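Local coordinates for cell wall surface anchor family protein (Streptococcus agalactiae serogroup V, PDB 3PF2) that forms, as the major backbone pilin, the shaft of a cell-wall-linked group B streptococcal pilus and binds calcium ions, at residues 178-183 / 254-259; 183-188 / 247-252; 265-270 / 287-292. All blocks are in the same frame, centred on the assembly; numbering follows the deposited sequence.

Interaction 1 (178-183 / 254-259)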
ATOM      1  N   GLU A 178      -1.696   0.113  -8.122  1.00  8.89           N
ATOM      2  CA  GLU A 178      -0.420   0.344  -7.434  1.00  8.84           C
ATOM      3  C   GLU A 178      -0.581   1.263  -6.240  1.00  8.55           C
ATOM      4  O   GLU A 178      -1.520   2.081  -6.190  1.00  9.19           O
ATOM      5  CB  GLU A 178       0.645   0.932  -8.382  1.00  8.45           C
ATOM      6  CG  GLU A 178       0.287   2.293  -9.004  1.00  9.27           C
ATOM      7  CD  GLU A 178       0.531   3.494  -8.087  1.00  9.05           C
ATOM      8  OE1 GLU A 178       1.455   3.451  -7.243  1.00 10.01           O
ATOM      9  OE2 GLU A 178      -0.202   4.510  -8.215  1.00 11.12           O
ATOM     10  N   VAL A 179       0.341   1.117  -5.296  1.00  9.28           N
ATOM     11  CA  VAL A 179       0.452   2.058  -4.184  1.00  9.12           C
ATOM     12  C   VAL A 179       1.846   2.648  -4.102  1.00  9.37           C
ATOM     13  O   VAL A 179       2.816   2.120  -4.674  1.00  9.74           O
ATOM     14  CB  VAL A 179       0.070   1.418  -2.825  1.00  9.03           C
ATOM     15  CG1 VAL A 179      -1.384   0.996  -2.822  1.00  8.62           C
ATOM     16  CG2 VAL A 179       1.008   0.221  -2.493  1.00  8.52           C
ATOM     17  N   HIS A 180       1.977   3.732  -3.347  1.00  9.61           N
ATOM     18  CA  HIS A 180       3.285   4.381  -3.231  1.00  9.91           C
ATOM     19  C   HIS A 180       3.367   5.103  -1.907  1.00 10.40           C
ATOM     20  O   HIS A 180       2.335   5.493  -1.350  1.00  9.88           O
ATOM     21  CB  HIS A 180       3.474   5.382  -4.372  1.00 10.84           C
ATOM     22  CG  HIS A 180       2.221   6.127  -4.698  1.00  9.41           C
ATOM     23  ND1 HIS A 180       1.337   5.697  -5.669  1.00  9.87           N
ATOM     24  CD2 HIS A 180       1.665   7.229  -4.139  1.00 11.09           C
ATOM     25  CE1 HIS A 180       0.306   6.517  -5.710  1.00  9.31           C
ATOM     26  NE2 HIS A 180       0.468   7.446  -4.780  1.00 10.26           N
ATOM     27  N   THR A 181       4.605   5.297  -1.454  1.00 10.80           N
ATOM     28  CA  THR A 181       4.925   6.035  -0.232  1.00 10.73           C
ATOM     29  C   THR A 181       6.176   6.854  -0.530  1.00 10.86           C
ATOM     30  O   THR A 181       6.901   6.523  -1.451  1.00 11.26           O
ATOM     31  CB  THR A 181       5.138   5.059   0.970  1.00 11.53           C
ATOM     32  OG1 THR A 181       5.129   5.792   2.200  1.00 10.62           O
ATOM     33  CG2 THR A 181       6.428   4.239   0.862  1.00 10.85           C
ATOM     34  N   GLY A 182       6.421   7.916   0.248  1.00  9.82           N
ATOM     35  CA  GLY A 182       7.515   8.844  -0.030  1.00 10.39           C
ATOM     36  C   GLY A 182       8.362   9.187   1.179  1.00 10.20           C
ATOM     37  O   GLY A 182       8.156   8.657   2.266  1.00 10.89           O
ATOM     38  N   GLY A 183       9.313  10.096   0.986  1.00 10.98           N
ATOM     39  CA  GLY A 183      10.214  10.509   2.054  1.00 10.72           C
ATOM     40  C   GLY A 183      10.745  11.907   1.827  1.00 10.83           C
ATOM     41  O   GLY A 183      10.460  12.536   0.801  1.00 10.49           O
ATOM     42  N   ALA A 254       2.890   9.177   3.335  1.00 11.11           N
ATOM     43  CA  ALA A 254       1.980   9.216   2.187  1.00 10.27           C
ATOM     44  C   ALA A 254       2.161  10.471   1.345  1.00 10.74           C
ATOM     45  O   ALA A 254       2.397  11.546   1.877  1.00  9.98           O
ATOM     46  CB  ALA A 254       0.525   9.130   2.659  1.00 10.07           C
ATOM     47  N   TYR A 255       2.029  10.326   0.033  1.00 10.68           N
ATOM     48  CA  TYR A 255       1.844  11.477  -0.858  1.00 10.05           C
ATOM     49  C   TYR A 255       0.966  10.933  -1.983  1.00  9.75           C
ATOM     50  O   TYR A 255       0.778   9.707  -2.083  1.00  9.82           O
ATOM     51  CB  TYR A 255       3.195  12.021  -1.386  1.00 10.58           C
ATOM     52  CG  TYR A 255       3.788  11.135  -2.458  1.00 10.93           C
ATOM     53  CD1 TYR A 255       3.675  11.472  -3.812  1.00 11.38           C
ATOM     54  CD2 TYR A 255       4.387   9.920  -2.122  1.00 11.90           C
ATOM     55  CE1 TYR A 255       4.164  10.627  -4.808  1.00 11.41           C
ATOM     56  CE2 TYR A 255       4.892   9.072  -3.103  1.00 11.52           C
ATOM     57  CZ  TYR A 255       4.771   9.435  -4.446  1.00 11.70           C
ATOM     58  OH  TYR A 255       5.266   8.584  -5.399  1.00 11.88           O
ATOM     59  N   ALA A 256       0.427  11.810  -2.824  1.00  9.23           N
ATOM     60  CA  ALA A 256      -0.443  11.377  -3.928  1.00  9.17           C
ATOM     61  C   ALA A 256      -1.488  10.360  -3.437  1.00  9.71           C
ATOM     62  O   ALA A 256      -1.637   9.261  -3.985  1.00  9.92           O
ATOM     63  CB  ALA A 256       0.402  10.815  -5.091  1.00  9.62           C
ATOM     64  N   VAL A 257      -2.201  10.751  -2.380  1.00 10.23           N
ATOM     65  CA  VAL A 257      -3.114   9.892  -1.652  1.00 10.69           C
ATOM     66  C   VAL A 257      -4.156   9.219  -2.566  1.00 10.76           C
ATOM     67  O   VAL A 257      -4.400   8.003  -2.449  1.00 10.82           O
ATOM     68  CB  VAL A 257      -3.804  10.697  -0.508  1.00 10.82           C
ATOM     69  CG1 VAL A 257      -4.932   9.914   0.142  1.00 11.97           C
ATOM     70  CG2 VAL A 257      -2.742  11.100   0.545  1.00 12.14           C
ATOM     71  N   ASP A 258      -4.744  10.010  -3.470  1.00 10.74           N
ATOM     72  CA  ASP A 258      -5.719   9.515  -4.446  1.00 10.54           C
ATOM     73  C   ASP A 258      -5.264   9.796  -5.882  1.00 10.77           C
ATOM     74  O   ASP A 258      -6.018  10.338  -6.706  1.00 11.09           O
ATOM     75  CB  ASP A 258      -7.080  10.164  -4.177  1.00 10.98           C
ATOM     76  CG  ASP A 258      -7.705   9.672  -2.905  1.00 12.30           C
ATOM     77  OD1 ASP A 258      -7.824   8.436  -2.760  1.00 11.10           O
ATOM     78  OD2 ASP A 258      -8.070  10.506  -2.043  1.00 11.55           O
ATOM     79  N   ALA A 259      -4.027   9.427  -6.178  1.00 10.56           N
ATOM     80  CA  ALA A 259      -3.445   9.677  -7.489  1.00 11.31           C
ATOM     81  C   ALA A 259      -2.343   8.659  -7.733  1.00 11.68           C
ATOM     82  O   ALA A 259      -2.022   7.851  -6.848  1.00 11.56           O
ATOM     83  CB  ALA A 259      -2.895  11.115  -7.573  1.00 12.06           C
TER
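H180 and Y255 bring the strand at 178-183 against the loop at 254-259, in a contact that is nearly all buried. The hydrogen bonds run through the H180 ring. Its NE2 gives a nearly straight bond to the backbone oxygen of A256, with H180 NE2 and A256 O 2.9 Å apart and an N-H...O angle of 166°. The oxygen lies close to the ring plane, but the nitrogen sits above the carbonyl plane. A259 N reaches A256 O from the opposite face, so two donors grip this oxygen. On the other side of the ring, H180 ND1 donates to E178 OE1 over 2.7 Å, and E178 OE1 accepts on its syn lone pair. A bend at chi2 (81°) sets E178 CD on the side of the H180 ring. The ring is thus held at both nitrogens, which fixes its rotation. Both nitrogens would be donors, so the imidazole may be charged, with E178 favouring that state. Y255 OH has its own hydrogen-bond partner in A261 O.

The contact lies where strand 178-190 passes from the calcium-binding N-terminal part of the pilin toward the prealbumin-like domain, probably the CnaB-type one. The loop belongs to that second domain. E178 also pairs through its backbone with D19, a ligand of one calcium.

The remaining contacts are van der Waals. H180 CD2 sits over one face of the Y255 ring, toward its rim, 3.8 Å from Y255 CZ. The two ring planes are turned 49° from each other. Y255 then sets its edge against the backbone, where CE2 comes within 3.6 Å of T181 C. A256 CB packs beside H180 NE2 at 3.4 Å. G182 N lies 3.7 Å from Y255 CD2, and at this glycine a beta carbon would clash with the tyrosine ring.

Interaction 2 (183-188 / 247-252); sequences GKRFVK and TFEIKG
F186 and F248 pack together on one side of two antiparallel strands, while R185 and E249 pair on the other. F186 lays its CB over one face of the F248 ring, 3.7 Å from the centroid, in a CH-pi contact. The rings themselves are near parallel but slid apart, with F186 CD2 3.5 Å from F248 CE1. F248 CG stands between the backbone N and the carbonyl carbon (chi1 63°), and one face of the ring meets F186 CB. I250 runs beside F186 and brings CG2 to the edge of its ring.

On the opposite side R185 and E249 lie alongside each other and point the same way. R185 NE donates to E249 OE2 in a salt bridge of 3.0 Å. The oxygen is in the guanidinium plane, yet the nitrogen approaches from above the carboxylate plane, and the two planes are 84° apart. One water closes the pair, accepting from R185 NH2 and donating to E249 OE2.

The backbone sets this register. K184 and I250 form one hydrogen-bonded pair, with K184 N to I250 O and I250 N to K184 O both 3.0 Å. F186 and F248 form the next. At G183 a beta carbon would clash with I250 O.

Further out, R185 NH1 bonds to A309 O and E249 OE1 to Y295 OH, so both charged ends have second partners. The F186 ring meets F288 edge-to-face, in the core of the prealbumin-like domain. Two residues after F186, K188 NZ is covalently linked to N316 CG, an isopeptide bond of the kind known from Gram-positive pilins. The salt bridge has a water and a tyrosine on the carboxylate, so its charge is probably shared among several partners, whereas the phenylalanine side chains meet through apolar and CH-pi contacts.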
ATOM      1  N   GLY A 183       9.313  10.096   0.986  1.00 10.98           N
ATOM      2  CA  GLY A 183      10.214  10.509   2.054  1.00 10.72           C
ATOM      3  C   GLY A 183      10.745  11.907   1.827  1.00 10.83           C
ATOM      4  O   GLY A 183      10.460  12.536   0.801  1.00 10.49           O
ATOM      5  N   LYS A 184      11.517  12.400   2.786  1.00 10.05           N
ATOM      6  CA  LYS A 184      12.130  13.717   2.646  1.00 10.02           C
ATOM      7  C   LYS A 184      13.479  13.754   3.338  1.00 10.44           C
ATOM      8  O   LYS A 184      13.675  13.087   4.350  1.00 10.57           O
ATOM      9  CB  LYS A 184      11.212  14.809   3.212  1.00 10.34           C
ATOM     10  CG  LYS A 184      11.726  16.229   2.955  1.00 10.87           C
ATOM     11  CD  LYS A 184      11.576  16.677   1.473  1.00 11.18           C
ATOM     12  CE  LYS A 184      12.192  18.078   1.315  1.00 12.51           C
ATOM     13  NZ  LYS A 184      12.321  18.455  -0.116  1.00 11.69           N
ATOM     14  N   ARG A 185      14.401  14.536   2.782  1.00 10.97           N
ATOM     15  CA  ARG A 185      15.739  14.725   3.351  1.00 10.94           C
ATOM     16  C   ARG A 185      15.868  16.173   3.797  1.00 10.83           C
ATOM     17  O   ARG A 185      15.303  17.062   3.177  1.00 11.08           O
ATOM     18  CB  ARG A 185      16.806  14.405   2.296  1.00 11.00           C
ATOM     19  CG  ARG A 185      16.722  12.943   1.809  1.00 11.77           C
ATOM     20  CD  ARG A 185      17.808  12.593   0.790  1.00 12.80           C
ATOM     21  NE  ARG A 185      19.121  12.485   1.434  1.00 15.66           N
ATOM     22  CZ  ARG A 185      20.229  13.083   1.011  1.00 17.39           C
ATOM     23  NH1 ARG A 185      20.235  13.829  -0.088  1.00 16.26           N
ATOM     24  NH2 ARG A 185      21.362  12.917   1.685  1.00 20.12           N
ATOM     25  N   PHE A 186      16.631  16.389   4.862  1.00 11.43           N
ATOM     26  CA  PHE A 186      16.825  17.707   5.437  1.00 11.27           C
ATOM     27  C   PHE A 186      18.283  17.922   5.817  1.00 11.95           C
ATOM     28  O   PHE A 186      19.009  16.973   6.113  1.00 11.42           O
ATOM     29  CB  PHE A 186      16.026  17.836   6.734  1.00 11.76           C
ATOM     30  CG  PHE A 186      14.558  17.611   6.571  1.00 10.70           C
ATOM     31  CD1 PHE A 186      13.743  18.644   6.131  1.00 10.59           C
ATOM     32  CD2 PHE A 186      14.001  16.368   6.849  1.00 10.93           C
ATOM     33  CE1 PHE A 186      12.360  18.452   5.973  1.00 11.65           C
ATOM     34  CE2 PHE A 186      12.613  16.149   6.693  1.00 12.68           C
ATOM     35  CZ  PHE A 186      11.795  17.199   6.255  1.00 11.61           C
ATOM     36  N   VAL A 187      18.678  19.187   5.871  1.00 12.34           N
ATOM     37  CA  VAL A 187      19.962  19.558   6.465  1.00 13.27           C
ATOM     38  C   VAL A 187      19.788  20.829   7.297  1.00 12.97           C
ATOM     39  O   VAL A 187      19.175  21.814   6.839  1.00 12.79           O
ATOM     40  CB  VAL A 187      21.093  19.669   5.401  1.00 13.30           C
ATOM     41  CG1 VAL A 187      20.770  20.724   4.339  1.00 13.76           C
ATOM     42  CG2 VAL A 187      22.431  19.940   6.090  1.00 14.87           C
ATOM     43  N   LYS A 188      20.283  20.782   8.537  1.00 13.53           N
ATOM     44  CA  LYS A 188      20.151  21.890   9.478  1.00 13.19           C
ATOM     45  C   LYS A 188      21.417  22.734   9.427  1.00 13.91           C
ATOM     46  O   LYS A 188      22.512  22.206   9.554  1.00 13.87           O
ATOM     47  CB  LYS A 188      19.928  21.369  10.899  1.00 12.87           C
ATOM     48  CG  LYS A 188      19.649  22.466  11.952  1.00 13.70           C
ATOM     49  CD  LYS A 188      18.283  23.117  11.738  1.00 11.20           C
ATOM     50  CE  LYS A 188      17.954  24.155  12.814  1.00 13.67           C
ATOM     51  NZ  LYS A 188      18.854  25.356  12.750  1.00 13.14           N
ATOM     52  N   THR A 247      22.420  16.520   9.004  1.00 15.16           N
ATOM     53  CA  THR A 247      21.393  15.817   8.215  1.00 14.99           C
ATOM     54  C   THR A 247      20.373  15.066   9.058  1.00 14.16           C
ATOM     55  O   THR A 247      20.637  14.686  10.201  1.00 14.15           O
ATOM     56  CB  THR A 247      21.988  14.809   7.201  1.00 15.07           C
ATOM     57  OG1 THR A 247      22.502  13.674   7.905  1.00 15.67           O
ATOM     58  CG2 THR A 247      23.059  15.455   6.340  1.00 15.77           C
ATOM     59  N   PHE A 248      19.191  14.886   8.475  1.00 13.17           N
ATOM     60  CA  PHE A 248      18.214  13.934   8.958  1.00 12.34           C
ATOM     61  C   PHE A 248      17.187  13.675   7.869  1.00 12.50           C
ATOM     62  O   PHE A 248      17.175  14.373   6.853  1.00 11.95           O
ATOM     63  CB  PHE A 248      17.573  14.357  10.291  1.00 12.59           C
ATOM     64  CG  PHE A 248      16.777  15.641  10.241  1.00 11.51           C
ATOM     65  CD1 PHE A 248      15.380  15.593  10.219  1.00 11.67           C
ATOM     66  CD2 PHE A 248      17.402  16.885  10.287  1.00 12.91           C
ATOM     67  CE1 PHE A 248      14.621  16.755  10.227  1.00 11.98           C
ATOM     68  CE2 PHE A 248      16.652  18.070  10.282  1.00 11.83           C
ATOM     69  CZ  PHE A 248      15.251  18.001  10.257  1.00 11.52           C
ATOM     70  N   GLU A 249      16.358  12.660   8.082  1.00 12.18           N
ATOM     71  CA  GLU A 249      15.411  12.204   7.059  1.00 12.34           C
ATOM     72  C   GLU A 249      14.158  11.635   7.700  1.00 12.19           C
ATOM     73  O   GLU A 249      14.162  11.269   8.875  1.00 11.97           O
ATOM     74  CB  GLU A 249      16.047  11.101   6.195  1.00 13.26           C
ATOM     75  CG  GLU A 249      17.313  11.514   5.442  1.00 14.47           C
ATOM     76  CD  GLU A 249      17.888  10.397   4.610  1.00 15.14           C
ATOM     77  OE1 GLU A 249      17.415   9.240   4.741  1.00 15.78           O
ATOM     78  OE2 GLU A 249      18.813  10.688   3.818  1.00 17.23           O
ATOM     79  N   ILE A 250      13.073  11.570   6.926  1.00 11.56           N
ATOM     80  CA  ILE A 250      11.913  10.778   7.316  1.00 11.29           C
ATOM     81  C   ILE A 250      11.544   9.919   6.108  1.00 11.70           C
ATOM     82  O   ILE A 250      11.480  10.420   4.979  1.00 11.67           O
ATOM     83  CB  ILE A 250      10.728  11.663   7.813  1.00 11.25           C
ATOM     84  CG1 ILE A 250       9.534  10.805   8.264  1.00 12.50           C
ATOM     85  CG2 ILE A 250      10.287  12.660   6.733  1.00 10.89           C
ATOM     86  CD1 ILE A 250       9.792   9.978   9.526  1.00 12.44           C
ATOM     87  N   LYS A 251      11.309   8.633   6.349  1.00 11.51           N
ATOM     88  CA  LYS A 251      10.997   7.695   5.271  1.00 11.40           C
ATOM     89  C   LYS A 251       9.626   7.074   5.477  1.00 11.73           C
ATOM     90  O   LYS A 251       9.299   6.603   6.571  1.00 12.83           O
ATOM     91  CB  LYS A 251      12.059   6.588   5.169  1.00 11.07           C
ATOM     92  CG  LYS A 251      13.482   7.112   4.979  1.00 12.90           C
ATOM     93  CD  LYS A 251      14.493   5.998   4.744  1.00 14.22           C
ATOM     94  CE  LYS A 251      14.396   5.471   3.320  1.00 16.40           C
ATOM     95  NZ  LYS A 251      15.586   4.649   2.913  1.00 18.58           N
ATOM     96  N   GLY A 252       8.818   7.098   4.426  1.00 11.35           N
ATOM     97  CA  GLY A 252       7.566   6.357   4.441  1.00 11.14           C
ATOM     98  C   GLY A 252       6.317   7.149   4.766  1.00 11.36           C
ATOM     99  O   GLY A 252       5.409   6.634   5.411  1.00 11.61           O
TER
HETATM  100  O   HOH W   1      20.729  12.556   4.544  1.00 19.56           O

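Interaction 3 (265-270 / 287-292)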
ATOM      1  N   ALA A 265       1.881  16.207  -4.478  1.00 12.89           N
ATOM      2  CA  ALA A 265       2.645  16.194  -3.237  1.00 11.70           C
ATOM      3  C   ALA A 265       1.761  16.514  -2.030  1.00 12.38           C
ATOM      4  O   ALA A 265       0.707  17.162  -2.161  1.00 12.18           O
ATOM      5  CB  ALA A 265       3.802  17.162  -3.331  1.00 11.85           C
ATOM      6  N   VAL A 266       2.188  16.040  -0.859  1.00 10.72           N
ATOM      7  CA  VAL A 266       1.490  16.294   0.399  1.00 11.56           C
ATOM      8  C   VAL A 266       2.391  17.097   1.325  1.00 11.54           C
ATOM      9  O   VAL A 266       3.578  16.802   1.444  1.00 11.68           O
ATOM     10  CB  VAL A 266       1.072  14.965   1.082  1.00 11.38           C
ATOM     11  CG1 VAL A 266       0.595  15.177   2.533  1.00 10.66           C
ATOM     12  CG2 VAL A 266      -0.037  14.294   0.288  1.00 12.46           C
ATOM     13  N   THR A 267       1.802  18.099   1.976  1.00 11.80           N
ATOM     14  CA  THR A 267       2.520  18.945   2.923  1.00 12.30           C
ATOM     15  C   THR A 267       2.521  18.338   4.318  1.00 11.62           C
ATOM     16  O   THR A 267       1.500  17.852   4.806  1.00 10.94           O
ATOM     17  CB  THR A 267       1.890  20.359   2.983  1.00 11.59           C
ATOM     18  OG1 THR A 267       2.010  20.966   1.700  1.00 14.03           O
ATOM     19  CG2 THR A 267       2.602  21.244   4.033  1.00 14.93           C
ATOM     20  N   TYR A 268       3.689  18.375   4.954  1.00 11.44           N
ATOM     21  CA  TYR A 268       3.813  18.042   6.372  1.00 10.88           C
ATOM     22  C   TYR A 268       4.549  19.200   7.039  1.00 11.63           C
ATOM     23  O   TYR A 268       4.997  20.121   6.373  1.00 11.27           O
ATOM     24  CB  TYR A 268       4.600  16.743   6.563  1.00 11.01           C
ATOM     25  CG  TYR A 268       3.910  15.523   5.996  1.00  9.39           C
ATOM     26  CD1 TYR A 268       3.038  14.773   6.774  1.00 11.45           C
ATOM     27  CD2 TYR A 268       4.121  15.135   4.664  1.00  9.59           C
ATOM     28  CE1 TYR A 268       2.395  13.648   6.249  1.00 11.85           C
ATOM     29  CE2 TYR A 268       3.476  14.008   4.133  1.00 10.24           C
ATOM     30  CZ  TYR A 268       2.618  13.282   4.936  1.00 10.49           C
ATOM     31  OH  TYR A 268       1.961  12.168   4.451  1.00  9.59           O
ATOM     32  N   LYS A 269       4.635  19.167   8.357  1.00 11.83           N
ATOM     33  CA  LYS A 269       5.278  20.262   9.088  1.00 12.25           C
ATOM     34  C   LYS A 269       6.274  19.741  10.096  1.00 11.62           C
ATOM     35  O   LYS A 269       6.121  18.639  10.624  1.00 11.33           O
ATOM     36  CB  LYS A 269       4.221  21.093   9.814  1.00 13.07           C
ATOM     37  CG  LYS A 269       3.268  21.782   8.888  1.00 16.32           C
ATOM     38  CD  LYS A 269       2.285  22.654   9.648  1.00 19.47           C
ATOM     39  CE  LYS A 269       1.313  23.278   8.651  1.00 23.78           C
ATOM     40  NZ  LYS A 269       0.166  23.936   9.357  1.00 26.91           N
ATOM     41  N   LEU A 270       7.304  20.538  10.368  1.00 11.43           N
ATOM     42  CA  LEU A 270       8.187  20.257  11.507  1.00 11.67           C
ATOM     43  C   LEU A 270       8.045  21.406  12.497  1.00 11.99           C
ATOM     44  O   LEU A 270       8.034  22.560  12.094  1.00 12.22           O
ATOM     45  CB  LEU A 270       9.648  20.160  11.062  1.00 11.45           C
ATOM     46  CG  LEU A 270      10.012  19.037  10.090  1.00 11.16           C
ATOM     47  CD1 LEU A 270      11.466  19.198   9.682  1.00 13.12           C
ATOM     48  CD2 LEU A 270       9.785  17.691  10.705  1.00 12.34           C
ATOM     49  N   GLU A 287       7.339  24.079   6.961  1.00 13.56           N
ATOM     50  CA  GLU A 287       6.610  23.197   6.052  1.00 12.98           C
ATOM     51  C   GLU A 287       7.573  22.474   5.123  1.00 11.89           C
ATOM     52  O   GLU A 287       8.642  22.988   4.797  1.00 12.07           O
ATOM     53  CB  GLU A 287       5.563  23.985   5.256  1.00 13.97           C
ATOM     54  CG  GLU A 287       4.425  24.508   6.123  1.00 18.14           C
ATOM     55  CD  GLU A 287       3.254  25.082   5.330  1.00 23.56           C
ATOM     56  OE1 GLU A 287       3.320  25.152   4.080  1.00 26.85           O
ATOM     57  OE2 GLU A 287       2.250  25.454   5.981  1.00 28.48           O
ATOM     58  N   PHE A 288       7.209  21.259   4.716  1.00 11.32           N
ATOM     59  CA  PHE A 288       7.909  20.588   3.622  1.00 11.22           C
ATOM     60  C   PHE A 288       6.929  19.748   2.840  1.00 11.17           C
ATOM     61  O   PHE A 288       5.827  19.501   3.310  1.00 10.88           O
ATOM     62  CB  PHE A 288       9.079  19.722   4.123  1.00 11.34           C
ATOM     63  CG  PHE A 288       8.679  18.535   4.960  1.00 10.54           C
ATOM     64  CD1 PHE A 288       8.533  17.256   4.380  1.00 11.83           C
ATOM     65  CD2 PHE A 288       8.506  18.663   6.334  1.00 12.44           C
ATOM     66  CE1 PHE A 288       8.202  16.130   5.159  1.00 11.05           C
ATOM     67  CE2 PHE A 288       8.167  17.548   7.130  1.00 12.43           C
ATOM     68  CZ  PHE A 288       8.027  16.279   6.548  1.00 12.68           C
ATOM     69  N   THR A 289       7.319  19.322   1.640  1.00 11.40           N
ATOM     70  CA  THR A 289       6.439  18.453   0.867  1.00 12.09           C
ATOM     71  C   THR A 289       7.105  17.128   0.548  1.00 10.97           C
ATOM     72  O   THR A 289       8.313  17.065   0.319  1.00 11.40           O
ATOM     73  CB  THR A 289       5.955  19.095  -0.434  1.00 12.10           C
ATOM     74  OG1 THR A 289       7.082  19.532  -1.191  1.00 14.01           O
ATOM     75  CG2 THR A 289       5.046  20.291  -0.158  1.00 14.35           C
ATOM     76  N   VAL A 290       6.290  16.082   0.571  1.00 10.75           N
ATOM     77  CA  VAL A 290       6.665  14.759   0.113  1.00 10.41           C
ATOM     78  C   VAL A 290       6.029  14.561  -1.257  1.00 10.65           C
ATOM     79  O   VAL A 290       4.816  14.760  -1.420  1.00 10.50           O
ATOM     80  CB  VAL A 290       6.159  13.675   1.085  1.00  9.74           C
ATOM     81  CG1 VAL A 290       6.456  12.275   0.514  1.00 10.60           C
ATOM     82  CG2 VAL A 290       6.840  13.844   2.440  1.00 10.73           C
ATOM     83  N   SER A 291       6.863  14.218  -2.239  1.00 10.74           N
ATOM     84  CA  SER A 291       6.436  14.024  -3.631  1.00 11.52           C
ATOM     85  C   SER A 291       7.078  12.761  -4.184  1.00 11.50           C
ATOM     86  O   SER A 291       7.775  12.049  -3.472  1.00 10.40           O
ATOM     87  CB  SER A 291       6.891  15.211  -4.478  1.00 11.62           C
ATOM     88  OG  SER A 291       8.309  15.187  -4.653  1.00 13.58           O
ATOM     89  N   GLN A 292       6.879  12.494  -5.471  1.00 10.78           N
ATOM     90  CA  GLN A 292       7.559  11.360  -6.083  1.00 11.67           C
ATOM     91  C   GLN A 292       9.088  11.469  -5.984  1.00 11.62           C
ATOM     92  O   GLN A 292       9.782  10.456  -5.856  1.00 12.07           O
ATOM     93  CB  GLN A 292       7.147  11.225  -7.547  1.00 11.52           C
ATOM     94  CG  GLN A 292       7.824  10.048  -8.242  1.00 14.47           C
ATOM     95  CD  GLN A 292       7.416   9.914  -9.684  1.00 18.16           C
ATOM     96  OE1 GLN A 292       7.351  10.892 -10.412  1.00 20.29           O
ATOM     97  NE2 GLN A 292       7.127   8.695 -10.097  1.00 24.24           N
TER
HETATM   98  O   HOH W   2       3.440  23.229   1.702  1.00 38.81           O
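Y268 and F288 are paired across the antiparallel beta hairpin of strands 266-274 and 286-290, within the prealbumin-like domain. Their backbones bond in both directions, Y268 N to F288 O over 2.9 Å and F288 N to Y268 O over 3.0 Å. V266 and V290 form a second such pair.

Y268 can be followed outward. Its CB lies over one face of the F288 ring, 3.5 Å from F288 CZ, in a CH-pi contact. CG lies beside the backbone N, anti to the carbonyl carbon (chi1 -65°). The two rings are near parallel but barely overlap. CD2 and CE2 meet a methyl instead: Y268 CD2 is 3.7 Å from V290 CG2, and CE2 is 3.8 Å from it. At the tip, OH bonds to the backbone oxygen of A254, in the loop ahead of the hairpin.

F288 is also touched by L270, two residues further along the strand from Y268. L270 CG comes 3.8 Å from F288 CE2, and the two side chains cross at about a right angle. F202 and L204 of strand 201-206 pack on L270 from outside the hairpin.

The other side of the sheet is polar. K269 and E287 run side by side, pointing the same way. Their charges are opposite but not in salt-bridge contact, and K269 NZ bonds to S207 O. T267 CG2 lies near the E287 carboxylate. A water lies 2.7 Å from T267 OG1 and donates to E287 OE1.

In the fold
Of the strands in these contacts, 178-190 comes first from the N terminus. Its start pairs with the loop 254-259 in interaction 1, which closes a loop of 70 residues. Interaction 2 is nested inside it: the same strand, from the shared G183 onward, meets strand 247-253. Interaction 3 follows in series and closes the hairpin of strands 266-274 and 286-290. The sheet of interaction 2 and that of interaction 3 face each other, with F186 against F288 and K184 against T289. Interaction 1 reaches the hairpin through A254 and Y255, which touch Y268, V266 and V290. Together they tie the junction between the two domains to the core of the second.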